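Local coordinates for protein toll-like receptor 13 (Mus musculus, PDB 4Z0C) that recognises and binds bacterial 23S ribosomal RNA as an innate immune receptor and signals through MYD88 and TRAF6 to activate NF-kappa-B, at residues L42-Q48 with L66-W72; V49-F55 with K73-F79. All coordinates share one frame; numbering follows the deposited sequence.

Interaction 1 (L42-Q48 with L66-W72); sequences LTHNEIQ and LEWNSIW. With NAG (2-acetamido-2-deoxy-beta-D-glucopyranose), chain L; nucleotides of chain C.
The indole of Trp68 is sandwiched: the imidazole of His44 covers one face and the base of C12 of chain C, the bound single-stranded RNA, covers the other. His44 stacks face to face on the six-membered ring, centroids 3.6 Å apart and planes 13° from parallel, while Trp68 CH2 comes to 3.5 Å from C5 of the cytosine. Both side chains leave the backbone alike, CG anti to the backbone N (chi1 -163° in His44, -165° in Trp68), so they run alongside each other, pointing the same way, and their rings overlap face to face. Farther along, the Trp72 ring has Ser70 O at its edge, in plane, and the backbone O of Trp72 accepts a hydrogen bond from O3 of the NAG of chain L.

Behind the stack sits an asparagine ladder. Leu42 O takes ND2 of Asn69 at 3.0 Å and ND2 of Asn45, also at 3.0 Å, from opposite faces of its carbonyl plane, so one buried oxygen is gripped twice. Asn45 ND2 also bonds to Cys18 O, and Asn45 OD1 accepts from Lys21 N and Ile23 N; Asn93 of the next turn bonds to Ile71 N. The backbones add His44 N to Glu67 O at 3.0 Å, Ser70 N to Ile47 O at 2.8 Å and Trp72 N to Gln48 O at 3.1 Å. Among the buried side chains, Leu66 CD2 touches Leu42 CB and Ile47 CD1, and Ile47 CG2 lies 3.9 Å from Ile71 CG1.

These are adjacent turns, LRR 1 and LRR 2, of the receptor's leucine-rich repeat ectodomain, its ligand-binding part. The chemistry implies a division of labour: buried amides fix the two loops to each other, while His44 backs the Trp68 indole and probably steadies it for the cytosine on its opposite face.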
ATOM      1  N   LEU A  42     -20.792  -2.837 -27.797  1.00 32.57           N
ATOM      2  CA  LEU A  42     -19.850  -3.820 -28.334  1.00 31.41           C
ATOM      3  C   LEU A  42     -18.426  -3.273 -28.417  1.00 29.87           C
ATOM      4  O   LEU A  42     -17.635  -3.682 -29.269  1.00 28.48           O
ATOM      5  CB  LEU A  42     -20.301  -4.314 -29.714  1.00 32.04           C
ATOM      6  CG  LEU A  42     -21.510  -5.259 -29.725  1.00 31.25           C
ATOM      7  CD1 LEU A  42     -22.505  -4.933 -30.838  1.00 28.07           C
ATOM      8  CD2 LEU A  42     -21.022  -6.687 -29.866  1.00 30.50           C
ATOM      9  N   THR A  43     -18.099  -2.370 -27.499  1.00 31.57           N
ATOM     10  CA  THR A  43     -16.761  -1.776 -27.418  1.00 32.24           C
ATOM     11  C   THR A  43     -15.673  -2.826 -27.184  1.00 28.84           C
ATOM     12  O   THR A  43     -15.892  -3.795 -26.461  1.00 25.59           O
ATOM     13  CB  THR A  43     -16.707  -0.750 -26.277  1.00 27.04           C
ATOM     14  OG1 THR A  43     -17.755   0.205 -26.473  1.00 22.89           O
ATOM     15  CG2 THR A  43     -15.338  -0.049 -26.202  1.00 29.03           C
ATOM     16  N   HIS A  44     -14.527  -2.631 -27.834  1.00 31.20           N
ATOM     17  CA  HIS A  44     -13.316  -3.414 -27.582  1.00 31.45           C
ATOM     18  C   HIS A  44     -13.446  -4.847 -28.114  1.00 27.79           C
ATOM     19  O   HIS A  44     -13.397  -5.809 -27.358  1.00 29.14           O
ATOM     20  CB  HIS A  44     -12.930  -3.344 -26.086  1.00 23.70           C
ATOM     21  CG  HIS A  44     -11.522  -3.756 -25.781  1.00 26.89           C
ATOM     22  ND1 HIS A  44     -10.666  -4.279 -26.728  1.00 36.08           N
ATOM     23  CD2 HIS A  44     -10.814  -3.701 -24.626  1.00 25.63           C
ATOM     24  CE1 HIS A  44      -9.499  -4.547 -26.169  1.00 28.93           C
ATOM     25  NE2 HIS A  44      -9.559  -4.193 -24.898  1.00 22.70           N
ATOM     26  N   ASN A  45     -13.609  -4.964 -29.432  1.00 26.38           N
ATOM     27  CA  ASN A  45     -13.650  -6.257 -30.114  1.00 38.31           C
ATOM     28  C   ASN A  45     -12.921  -6.153 -31.462  1.00 43.27           C
ATOM     29  O   ASN A  45     -12.237  -5.178 -31.701  1.00 46.16           O
ATOM     30  CB  ASN A  45     -15.098  -6.743 -30.280  1.00 35.88           C
ATOM     31  CG  ASN A  45     -15.720  -7.173 -28.960  1.00 34.42           C
ATOM     32  OD1 ASN A  45     -15.428  -8.256 -28.447  1.00 32.95           O
ATOM     33  ND2 ASN A  45     -16.580  -6.320 -28.401  1.00 26.53           N
ATOM     34  N   GLU A  46     -13.086  -7.126 -32.354  1.00 46.65           N
ATOM     35  CA  GLU A  46     -12.333  -7.123 -33.612  1.00 43.08           C
ATOM     36  C   GLU A  46     -13.266  -7.192 -34.830  1.00 47.56           C
ATOM     37  O   GLU A  46     -12.917  -7.771 -35.864  1.00 44.64           O
ATOM     38  CB  GLU A  46     -11.332  -8.288 -33.644  1.00 40.79           C
ATOM     39  CG  GLU A  46     -10.764  -8.668 -32.272  1.00 50.52           C
ATOM     40  CD  GLU A  46      -9.947  -9.957 -32.293  1.00 60.95           C
ATOM     41  OE1 GLU A  46      -9.538 -10.388 -33.396  1.00 63.61           O
ATOM     42  OE2 GLU A  46      -9.731 -10.553 -31.209  1.00 63.37           O
ATOM     43  N   ILE A  47     -14.446  -6.589 -34.696  1.00 46.79           N
ATOM     44  CA  ILE A  47     -15.415  -6.481 -35.785  1.00 43.71           C
ATOM     45  C   ILE A  47     -14.854  -5.682 -36.968  1.00 33.99           C
ATOM     46  O   ILE A  47     -14.296  -4.605 -36.785  1.00 37.61           O
ATOM     47  CB  ILE A  47     -16.710  -5.802 -35.290  1.00 40.20           C
ATOM     48  CG1 ILE A  47     -17.336  -6.625 -34.156  1.00 31.91           C
ATOM     49  CG2 ILE A  47     -17.684  -5.590 -36.445  1.00 32.59           C
ATOM     50  CD1 ILE A  47     -18.306  -5.851 -33.289  1.00 23.19           C
ATOM     51  N   GLN A  48     -15.001  -6.221 -38.175  1.00 37.45           N
ATOM     52  CA  GLN A  48     -14.394  -5.623 -39.358  1.00 41.47           C
ATOM     53  C   GLN A  48     -15.427  -5.120 -40.370  1.00 45.57           C
ATOM     54  O   GLN A  48     -15.243  -4.065 -40.969  1.00 55.92           O
ATOM     55  CB  GLN A  48     -13.433  -6.601 -40.043  1.00 42.85           C
ATOM     56  CG  GLN A  48     -12.084  -6.720 -39.360  1.00 44.99           C
ATOM     57  CD  GLN A  48     -11.007  -7.328 -40.246  1.00 50.52           C
ATOM     58  OE1 GLN A  48     -11.294  -8.039 -41.194  1.00 54.58           O
ATOM     59  NE2 GLN A  48      -9.753  -7.065 -39.913  1.00 60.47           N
ATOM     60  N   LEU A  66     -19.983   0.900 -30.879  1.00 33.68           N
ATOM     61  CA  LEU A  66     -19.086   0.002 -31.574  1.00 27.91           C
ATOM     62  C   LEU A  66     -17.688   0.538 -31.488  1.00 26.42           C
ATOM     63  O   LEU A  66     -16.874   0.286 -32.382  1.00 29.06           O
ATOM     64  CB  LEU A  66     -19.492  -0.107 -33.039  1.00 26.51           C
ATOM     65  CG  LEU A  66     -20.760  -0.923 -33.313  1.00 26.61           C
ATOM     66  CD1 LEU A  66     -21.418  -0.526 -34.644  1.00 24.28           C
ATOM     67  CD2 LEU A  66     -20.391  -2.390 -33.358  1.00 28.60           C
ATOM     68  N   GLU A  67     -17.413   1.262 -30.401  1.00 28.14           N
ATOM     69  CA  GLU A  67     -16.111   1.896 -30.176  1.00 29.57           C
ATOM     70  C   GLU A  67     -14.979   0.875 -30.119  1.00 35.88           C
ATOM     71  O   GLU A  67     -15.151  -0.219 -29.590  1.00 37.80           O
ATOM     72  CB  GLU A  67     -16.134   2.738 -28.888  1.00 26.82           C
ATOM     73  CG  GLU A  67     -14.803   3.417 -28.546  1.00 25.48           C
ATOM     74  CD  GLU A  67     -14.943   4.590 -27.578  1.00 32.29           C
ATOM     75  OE1 GLU A  67     -16.042   4.836 -27.038  1.00 32.11           O
ATOM     76  OE2 GLU A  67     -13.932   5.276 -27.347  1.00 48.80           O
ATOM     77  N   TRP A  68     -13.821   1.236 -30.671  1.00 41.27           N
ATOM     78  CA  TRP A  68     -12.624   0.398 -30.567  1.00 34.71           C
ATOM     79  C   TRP A  68     -12.839  -0.973 -31.206  1.00 39.70           C
ATOM     80  O   TRP A  68     -12.829  -1.993 -30.517  1.00 43.36           O
ATOM     81  CB  TRP A  68     -12.190   0.256 -29.105  1.00 40.79           C
ATOM     82  CG  TRP A  68     -10.802  -0.283 -28.899  1.00 40.64           C
ATOM     83  CD1 TRP A  68      -9.903  -0.653 -29.863  1.00 38.57           C
ATOM     84  CD2 TRP A  68     -10.160  -0.519 -27.640  1.00 34.75           C
ATOM     85  NE1 TRP A  68      -8.743  -1.103 -29.281  1.00 32.25           N
ATOM     86  CE2 TRP A  68      -8.873  -1.026 -27.917  1.00 31.85           C
ATOM     87  CE3 TRP A  68     -10.547  -0.344 -26.306  1.00 32.02           C
ATOM     88  CZ2 TRP A  68      -7.979  -1.370 -26.912  1.00 29.72           C
ATOM     89  CZ3 TRP A  68      -9.652  -0.686 -25.304  1.00 36.14           C
ATOM     90  CH2 TRP A  68      -8.384  -1.190 -25.614  1.00 35.30           C
ATOM     91  N   ASN A  69     -13.084  -0.985 -32.513  1.00 35.37           N
ATOM     92  CA  ASN A  69     -13.115  -2.226 -33.273  1.00 29.58           C
ATOM     93  C   ASN A  69     -12.218  -2.072 -34.495  1.00 29.83           C
ATOM     94  O   ASN A  69     -11.314  -1.250 -34.470  1.00 35.59           O
ATOM     95  CB  ASN A  69     -14.544  -2.625 -33.636  1.00 30.73           C
ATOM     96  CG  ASN A  69     -15.208  -3.456 -32.536  1.00 37.42           C
ATOM     97  OD1 ASN A  69     -15.076  -4.672 -32.515  1.00 41.67           O
ATOM     98  ND2 ASN A  69     -15.950  -2.803 -31.646  1.00 32.65           N
ATOM     99  N   SER A  70     -12.419  -2.860 -35.545  1.00 31.44           N
ATOM    100  CA  SER A  70     -11.590  -2.691 -36.744  1.00 35.13           C
ATOM    101  C   SER A  70     -12.453  -2.450 -37.965  1.00 38.48           C
ATOM    102  O   SER A  70     -12.091  -2.810 -39.085  1.00 40.30           O
ATOM    103  CB  SER A  70     -10.670  -3.890 -36.966  1.00 39.74           C
ATOM    104  OG  SER A  70      -9.844  -4.116 -35.833  1.00 45.93           O
ATOM    105  N   ILE A  71     -13.605  -1.834 -37.730  1.00 36.13           N
ATOM    106  CA  ILE A  71     -14.578  -1.583 -38.778  1.00 32.52           C
ATOM    107  C   ILE A  71     -14.051  -0.660 -39.862  1.00 37.76           C
ATOM    108  O   ILE A  71     -13.702   0.497 -39.604  1.00 41.47           O
ATOM    109  CB  ILE A  71     -15.853  -0.984 -38.191  1.00 28.96           C
ATOM    110  CG1 ILE A  71     -16.512  -2.005 -37.253  1.00 23.50           C
ATOM    111  CG2 ILE A  71     -16.782  -0.557 -39.318  1.00 29.67           C
ATOM    112  CD1 ILE A  71     -17.538  -1.413 -36.296  1.00 23.65           C
ATOM    113  N   TRP A  72     -13.998  -1.174 -41.082  1.00 47.78           N
ATOM    114  CA  TRP A  72     -13.540  -0.377 -42.212  1.00 49.35           C
ATOM    115  C   TRP A  72     -14.569  -0.404 -43.332  1.00 41.55           C
ATOM    116  O   TRP A  72     -14.416   0.273 -44.352  1.00 40.13           O
ATOM    117  CB  TRP A  72     -12.200  -0.902 -42.722  1.00 50.33           C
ATOM    118  CG  TRP A  72     -12.294  -2.270 -43.296  1.00 51.77           C
ATOM    119  CD1 TRP A  72     -12.179  -3.441 -42.626  1.00 51.72           C
ATOM    120  CD2 TRP A  72     -12.509  -2.612 -44.671  1.00 53.72           C
ATOM    121  NE1 TRP A  72     -12.314  -4.497 -43.492  1.00 58.01           N
ATOM    122  CE2 TRP A  72     -12.517  -4.013 -44.755  1.00 53.18           C
ATOM    123  CE3 TRP A  72     -12.697  -1.867 -45.838  1.00 54.77           C
ATOM    124  CZ2 TRP A  72     -12.705  -4.687 -45.955  1.00 55.85           C
ATOM    125  CZ3 TRP A  72     -12.888  -2.540 -47.032  1.00 55.01           C
ATOM    126  CH2 TRP A  72     -12.889  -3.933 -47.081  1.00 52.58           C
TER
HETATM  127  C1  NAG L 904     -16.882   3.112 -48.777  1.00 55.48           C
HETATM  128  C2  NAG L 904     -16.299   2.150 -47.734  1.00 56.97           C
HETATM  129  C3  NAG L 904     -14.851   1.758 -48.016  1.00 55.33           C
HETATM  130  C4  NAG L 904     -14.606   1.444 -49.490  1.00 60.12           C
HETATM  131  C5  NAG L 904     -15.267   2.481 -50.395  1.00 63.70           C
HETATM  132  C6  NAG L 904     -15.140   2.118 -51.877  1.00 64.86           C
HETATM  133  C7  NAG L 904     -17.095   2.167 -45.434  1.00 51.93           C
HETATM  134  C8  NAG L 904     -16.676   2.492 -44.031  1.00 59.47           C
HETATM  135  N2  NAG L 904     -16.385   2.726 -46.407  1.00 52.05           N
HETATM  136  O3  NAG L 904     -14.536   0.625 -47.237  1.00 46.62           O
HETATM  137  O4  NAG L 904     -13.213   1.441 -49.721  1.00 64.38           O
HETATM  138  O5  NAG L 904     -16.636   2.613 -50.073  1.00 60.14           O
HETATM  139  O6  NAG L 904     -16.068   1.113 -52.231  1.00 63.65           O
HETATM  140  O7  NAG L 904     -18.048   1.419 -45.631  1.00 47.44           O
ATOM    141  P     C C  12      -2.832   1.208 -22.753  1.00 42.17           P
ATOM    142  OP1   C C  12      -2.235   0.907 -21.420  1.00 47.68           O
ATOM    143  OP2   C C  12      -2.980   2.628 -23.077  1.00 38.03           O
ATOM    144  O5'   C C  12      -2.010   0.365 -23.822  1.00 39.96           O
ATOM    145  C5'   C C  12      -1.243   0.979 -24.810  1.00 33.77           C
ATOM    146  C4'   C C  12      -1.472   0.357 -26.154  1.00 46.26           C
ATOM    147  O4'   C C  12      -2.790  -0.248 -26.222  1.00 53.51           O
ATOM    148  C3'   C C  12      -1.440   1.367 -27.284  1.00 49.89           C
ATOM    149  O3'   C C  12      -0.114   1.581 -27.727  1.00 46.35           O
ATOM    150  C2'   C C  12      -2.357   0.760 -28.341  1.00 49.90           C
ATOM    151  O2'   C C  12      -1.643  -0.166 -29.145  1.00 54.57           O
ATOM    152  C1'   C C  12      -3.377  -0.002 -27.484  1.00 50.43           C
ATOM    153  N1    C C  12      -4.651   0.732 -27.259  1.00 45.50           N
ATOM    154  C2    C C  12      -5.484   1.176 -28.300  1.00 44.63           C
ATOM    155  O2    C C  12      -5.150   0.995 -29.475  1.00 44.31           O
ATOM    156  N3    C C  12      -6.639   1.818 -27.995  1.00 40.74           N
ATOM    157  C4    C C  12      -6.996   2.013 -26.725  1.00 42.71           C
ATOM    158  N4    C C  12      -8.144   2.637 -26.458  1.00 40.29           N
ATOM    159  C5    C C  12      -6.184   1.557 -25.650  1.00 41.58           C
ATOM    160  C6    C C  12      -5.049   0.929 -25.968  1.00 42.46           C
TER

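Interaction 2 (V49-F55 with K73-F79); sequences VLPPWSF and KIDEGAF. With NAG (2-acetamido-2-deoxy-beta-D-glucopyranose), chain L.
Leu50 O receives the amide of Asp75 at 2.8 Å, and one residue pair back Leu50 N gives its hydrogen to Lys73 O, likewise at 2.8 Å and nearly straight at 166°. These two bonds make the short parallel ladder of Val49-Leu50 with Lys73-Ile74. Val49 CG1 lies alongside Lys73 CB on one face; on the other, Leu50 CB meets Ile74 CG2 at 3.9 Å. Neighbouring NAG O7 takes the amide of Ile74, on the side away from Leu50.

Lys73 runs out extended and then bends at its last torsion (chi4 -74°), which brings NZ back to Asp75 OD1 for a salt bridge of 2.9 Å on the syn lone pair. The other carboxylate oxygen, OD2, sits against Pro51 CA and the CD corner of the Pro52 ring.

Past the ladder, Asp75 to Ala78 form a type II turn with Gly77 at its third position, and Ser54 N makes only a weak bond to Ala78 O. Inside, Leu50 CD2 reaches Phe79 CZ at 3.5 Å, while the Phe55 and Phe79 side chains run alongside each other, pointing the same way, and come to 4.1 Å between Phe55 CE2 and Phe79 CD1. Leu26 of the helix 26-30 also packs on Leu50 and Phe55.

Phe55 and Phe79, at matching places in LRR 1 and LRR 2, are consistent with the phenylalanine spine inside Toll-like receptor leucine-rich repeat solenoids.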
ATOM      1  N   VAL A  49     -16.524  -5.847 -40.556  1.00 42.17           N
ATOM      2  CA  VAL A  49     -17.531  -5.389 -41.507  1.00 43.48           C
ATOM      3  C   VAL A  49     -18.919  -5.343 -40.890  1.00 39.11           C
ATOM      4  O   VAL A  49     -19.252  -6.133 -40.005  1.00 32.06           O
ATOM      5  CB  VAL A  49     -17.569  -6.232 -42.818  1.00 49.77           C
ATOM      6  CG1 VAL A  49     -16.167  -6.439 -43.382  1.00 44.52           C
ATOM      7  CG2 VAL A  49     -18.246  -7.558 -42.591  1.00 59.77           C
ATOM      8  N   LEU A  50     -19.713  -4.384 -41.353  1.00 38.04           N
ATOM      9  CA  LEU A  50     -21.103  -4.274 -40.945  1.00 39.51           C
ATOM     10  C   LEU A  50     -21.973  -4.564 -42.161  1.00 51.76           C
ATOM     11  O   LEU A  50     -22.181  -3.682 -43.005  1.00 56.56           O
ATOM     12  CB  LEU A  50     -21.410  -2.870 -40.413  1.00 36.62           C
ATOM     13  CG  LEU A  50     -21.422  -2.657 -38.896  1.00 37.32           C
ATOM     14  CD1 LEU A  50     -20.070  -2.976 -38.309  1.00 36.02           C
ATOM     15  CD2 LEU A  50     -21.873  -1.257 -38.513  1.00 33.56           C
ATOM     16  N   PRO A  51     -22.474  -5.810 -42.258  1.00 49.04           N
ATOM     17  CA  PRO A  51     -23.335  -6.298 -43.346  1.00 41.54           C
ATOM     18  C   PRO A  51     -24.667  -5.554 -43.415  1.00 51.99           C
ATOM     19  O   PRO A  51     -25.030  -4.870 -42.454  1.00 49.17           O
ATOM     20  CB  PRO A  51     -23.553  -7.777 -42.991  1.00 36.72           C
ATOM     21  CG  PRO A  51     -23.192  -7.901 -41.518  1.00 35.81           C
ATOM     22  CD  PRO A  51     -22.129  -6.876 -41.296  1.00 41.14           C
ATOM     23  N   PRO A  52     -25.372  -5.668 -44.560  1.00 59.01           N
ATOM     24  CA  PRO A  52     -26.627  -4.993 -44.928  1.00 54.35           C
ATOM     25  C   PRO A  52     -27.835  -5.058 -43.983  1.00 54.65           C
ATOM     26  O   PRO A  52     -28.677  -4.185 -44.079  1.00 67.25           O
ATOM     27  CB  PRO A  52     -26.988  -5.660 -46.254  1.00 51.99           C
ATOM     28  CG  PRO A  52     -25.681  -5.954 -46.866  1.00 55.72           C
ATOM     29  CD  PRO A  52     -24.775  -6.339 -45.732  1.00 58.65           C
ATOM     30  N   TRP A  53     -27.970  -6.049 -43.124  1.00 41.90           N
ATOM     31  CA  TRP A  53     -29.055  -5.968 -42.151  1.00 49.31           C
ATOM     32  C   TRP A  53     -28.569  -6.440 -40.797  1.00 55.77           C
ATOM     33  O   TRP A  53     -29.083  -7.417 -40.246  1.00 59.14           O
ATOM     34  CB  TRP A  53     -30.296  -6.760 -42.599  1.00 50.13           C
ATOM     35  CG  TRP A  53     -31.271  -5.960 -43.425  1.00 52.35           C
ATOM     36  CD1 TRP A  53     -31.200  -5.704 -44.774  1.00 50.94           C
ATOM     37  CD2 TRP A  53     -32.464  -5.307 -42.958  1.00 49.34           C
ATOM     38  NE1 TRP A  53     -32.271  -4.934 -45.165  1.00 49.12           N
ATOM     39  CE2 TRP A  53     -33.062  -4.677 -44.076  1.00 47.91           C
ATOM     40  CE3 TRP A  53     -33.078  -5.184 -41.708  1.00 42.74           C
ATOM     41  CZ2 TRP A  53     -34.245  -3.941 -43.976  1.00 45.29           C
ATOM     42  CZ3 TRP A  53     -34.267  -4.459 -41.616  1.00 40.40           C
ATOM     43  CH2 TRP A  53     -34.834  -3.852 -42.743  1.00 41.81           C
ATOM     44  N   SER A  54     -27.577  -5.726 -40.269  1.00 51.81           N
ATOM     45  CA  SER A  54     -26.855  -6.157 -39.083  1.00 43.44           C
ATOM     46  C   SER A  54     -27.740  -6.233 -37.855  1.00 43.12           C
ATOM     47  O   SER A  54     -27.537  -7.088 -37.007  1.00 43.70           O
ATOM     48  CB  SER A  54     -25.657  -5.243 -38.829  1.00 40.93           C
ATOM     49  OG  SER A  54     -24.681  -5.380 -39.853  1.00 35.83           O
ATOM     50  N   PHE A  55     -28.762  -5.390 -37.790  1.00 48.48           N
ATOM     51  CA  PHE A  55     -29.580  -5.305 -36.582  1.00 46.07           C
ATOM     52  C   PHE A  55     -31.072  -5.587 -36.768  1.00 48.20           C
ATOM     53  O   PHE A  55     -31.901  -4.982 -36.093  1.00 45.65           O
ATOM     54  CB  PHE A  55     -29.350  -3.951 -35.914  1.00 39.96           C
ATOM     55  CG  PHE A  55     -27.909  -3.698 -35.595  1.00 45.10           C
ATOM     56  CD1 PHE A  55     -27.336  -4.237 -34.446  1.00 34.40           C
ATOM     57  CD2 PHE A  55     -27.104  -2.960 -36.464  1.00 43.63           C
ATOM     58  CE1 PHE A  55     -26.000  -4.026 -34.160  1.00 30.56           C
ATOM     59  CE2 PHE A  55     -25.758  -2.744 -36.172  1.00 35.71           C
ATOM     60  CZ  PHE A  55     -25.210  -3.283 -35.024  1.00 26.80           C
ATOM     61  N   LYS A  73     -15.622  -1.190 -43.137  1.00 37.74           N
ATOM     62  CA  LYS A  73     -16.601  -1.410 -44.197  1.00 40.16           C
ATOM     63  C   LYS A  73     -18.001  -1.530 -43.621  1.00 40.77           C
ATOM     64  O   LYS A  73     -18.312  -2.485 -42.921  1.00 43.55           O
ATOM     65  CB  LYS A  73     -16.238  -2.666 -44.985  1.00 43.42           C
ATOM     66  CG  LYS A  73     -17.160  -3.002 -46.145  1.00 51.00           C
ATOM     67  CD  LYS A  73     -16.518  -4.107 -46.973  1.00 56.50           C
ATOM     68  CE  LYS A  73     -17.431  -4.624 -48.059  1.00 58.32           C
ATOM     69  NZ  LYS A  73     -18.512  -5.467 -47.480  1.00 60.39           N
ATOM     70  N   ILE A  74     -18.836  -0.539 -43.914  1.00 43.43           N
ATOM     71  CA  ILE A  74     -20.211  -0.520 -43.441  1.00 42.88           C
ATOM     72  C   ILE A  74     -21.102  -0.528 -44.672  1.00 51.50           C
ATOM     73  O   ILE A  74     -21.212   0.497 -45.369  1.00 43.80           O
ATOM     74  CB  ILE A  74     -20.508   0.755 -42.618  1.00 37.98           C
ATOM     75  CG1 ILE A  74     -19.392   1.009 -41.596  1.00 44.31           C
ATOM     76  CG2 ILE A  74     -21.895   0.663 -41.951  1.00 30.72           C
ATOM     77  CD1 ILE A  74     -19.771   1.960 -40.471  1.00 44.98           C
ATOM     78  N   ASP A  75     -21.732  -1.674 -44.940  1.00 46.64           N
ATOM     79  CA  ASP A  75     -22.533  -1.820 -46.141  1.00 48.63           C
ATOM     80  C   ASP A  75     -23.769  -0.940 -46.093  1.00 46.20           C
ATOM     81  O   ASP A  75     -24.330  -0.698 -45.024  1.00 46.71           O
ATOM     82  CB  ASP A  75     -22.988  -3.267 -46.330  1.00 54.11           C
ATOM     83  CG  ASP A  75     -21.839  -4.220 -46.564  1.00 54.75           C
ATOM     84  OD1 ASP A  75     -20.803  -3.792 -47.116  1.00 42.29           O
ATOM     85  OD2 ASP A  75     -21.998  -5.419 -46.220  1.00 65.46           O
ATOM     86  N   GLU A  76     -24.192  -0.483 -47.265  1.00 36.78           N
ATOM     87  CA  GLU A  76     -25.498   0.154 -47.436  1.00 46.27           C
ATOM     88  C   GLU A  76     -26.583  -0.770 -46.872  1.00 43.51           C
ATOM     89  O   GLU A  76     -26.581  -1.973 -47.129  1.00 44.53           O
ATOM     90  CB  GLU A  76     -25.757   0.428 -48.917  1.00 45.57           C
ATOM     91  CG  GLU A  76     -26.201   1.846 -49.232  1.00 64.92           C
ATOM     92  CD  GLU A  76     -27.719   2.001 -49.430  1.00 79.97           C
ATOM     93  OE1 GLU A  76     -28.479   1.018 -49.240  1.00 77.73           O
ATOM     94  OE2 GLU A  76     -28.147   3.128 -49.785  1.00 82.42           O
ATOM     95  N   GLY A  77     -27.469  -0.213 -46.055  1.00 37.77           N
ATOM     96  CA  GLY A  77     -28.490  -1.001 -45.387  1.00 34.97           C
ATOM     97  C   GLY A  77     -28.122  -1.404 -43.957  1.00 41.23           C
ATOM     98  O   GLY A  77     -29.001  -1.793 -43.182  1.00 38.34           O
ATOM     99  N   ALA A  78     -26.843  -1.281 -43.598  1.00 39.64           N
ATOM    100  CA  ALA A  78     -26.342  -1.756 -42.301  1.00 43.85           C
ATOM    101  C   ALA A  78     -27.266  -1.500 -41.112  1.00 44.71           C
ATOM    102  O   ALA A  78     -27.562  -2.418 -40.331  1.00 40.37           O
ATOM    103  CB  ALA A  78     -24.978  -1.178 -42.024  1.00 43.62           C
ATOM    104  N   PHE A  79     -27.746  -0.265 -41.013  1.00 45.03           N
ATOM    105  CA  PHE A  79     -28.574   0.171 -39.891  1.00 43.47           C
ATOM    106  C   PHE A  79     -30.088   0.242 -40.175  1.00 43.76           C
ATOM    107  O   PHE A  79     -30.808   0.991 -39.503  1.00 41.44           O
ATOM    108  CB  PHE A  79     -28.075   1.523 -39.384  1.00 32.55           C
ATOM    109  CG  PHE A  79     -26.606   1.550 -39.108  1.00 44.37           C
ATOM    110  CD1 PHE A  79     -26.084   0.915 -37.984  1.00 46.97           C
ATOM    111  CD2 PHE A  79     -25.734   2.212 -39.965  1.00 41.18           C
ATOM    112  CE1 PHE A  79     -24.710   0.947 -37.726  1.00 49.33           C
ATOM    113  CE2 PHE A  79     -24.357   2.242 -39.717  1.00 36.87           C
ATOM    114  CZ  PHE A  79     -23.850   1.618 -38.601  1.00 42.74           C
TER
HETATM  115  C1  NAG L 904     -16.882   3.112 -48.777  1.00 55.48           C
HETATM  116  C2  NAG L 904     -16.299   2.150 -47.734  1.00 56.97           C
HETATM  117  C3  NAG L 904     -14.851   1.758 -48.016  1.00 55.33           C
HETATM  118  C4  NAG L 904     -14.606   1.444 -49.490  1.00 60.12           C
HETATM  119  C5  NAG L 904     -15.267   2.481 -50.395  1.00 63.70           C
HETATM  120  C6  NAG L 904     -15.140   2.118 -51.877  1.00 64.86           C
HETATM  121  C7  NAG L 904     -17.095   2.167 -45.434  1.00 51.93           C
HETATM  122  C8  NAG L 904     -16.676   2.492 -44.031  1.00 59.47           C
HETATM  123  N2  NAG L 904     -16.385   2.726 -46.407  1.00 52.05           N
HETATM  124  O3  NAG L 904     -14.536   0.625 -47.237  1.00 46.62           O
HETATM  125  O4  NAG L 904     -13.213   1.441 -49.721  1.00 64.38           O
HETATM  126  O5  NAG L 904     -16.636   2.613 -50.073  1.00 60.14           O
HETATM  127  O6  NAG L 904     -16.068   1.113 -52.231  1.00 63.65           O
HETATM  128  O7  NAG L 904     -18.048   1.419 -45.631  1.00 47.44           O

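Overall arrangement
From the N terminus, the chain leaves strand 39-41, runs through 42-48 and 49-55, then begins the next coil at strand 63-65 and repeats the course through 66-72 and 73-79. Interaction 1 closes the loop from 42-48 to 66-72, and interaction 2 the loop from 49-55 to 73-79; because their segments alternate, the two closures cross. Their centres lie 14 Å apart, and Leu50 bridges them inside, its CD1 3.6 Å from Ile71 CD1. Together they join LRR 1 to LRR 2 from the loops where Trp68 meets the RNA through to the outer side of the coil, and the same NAG touches both.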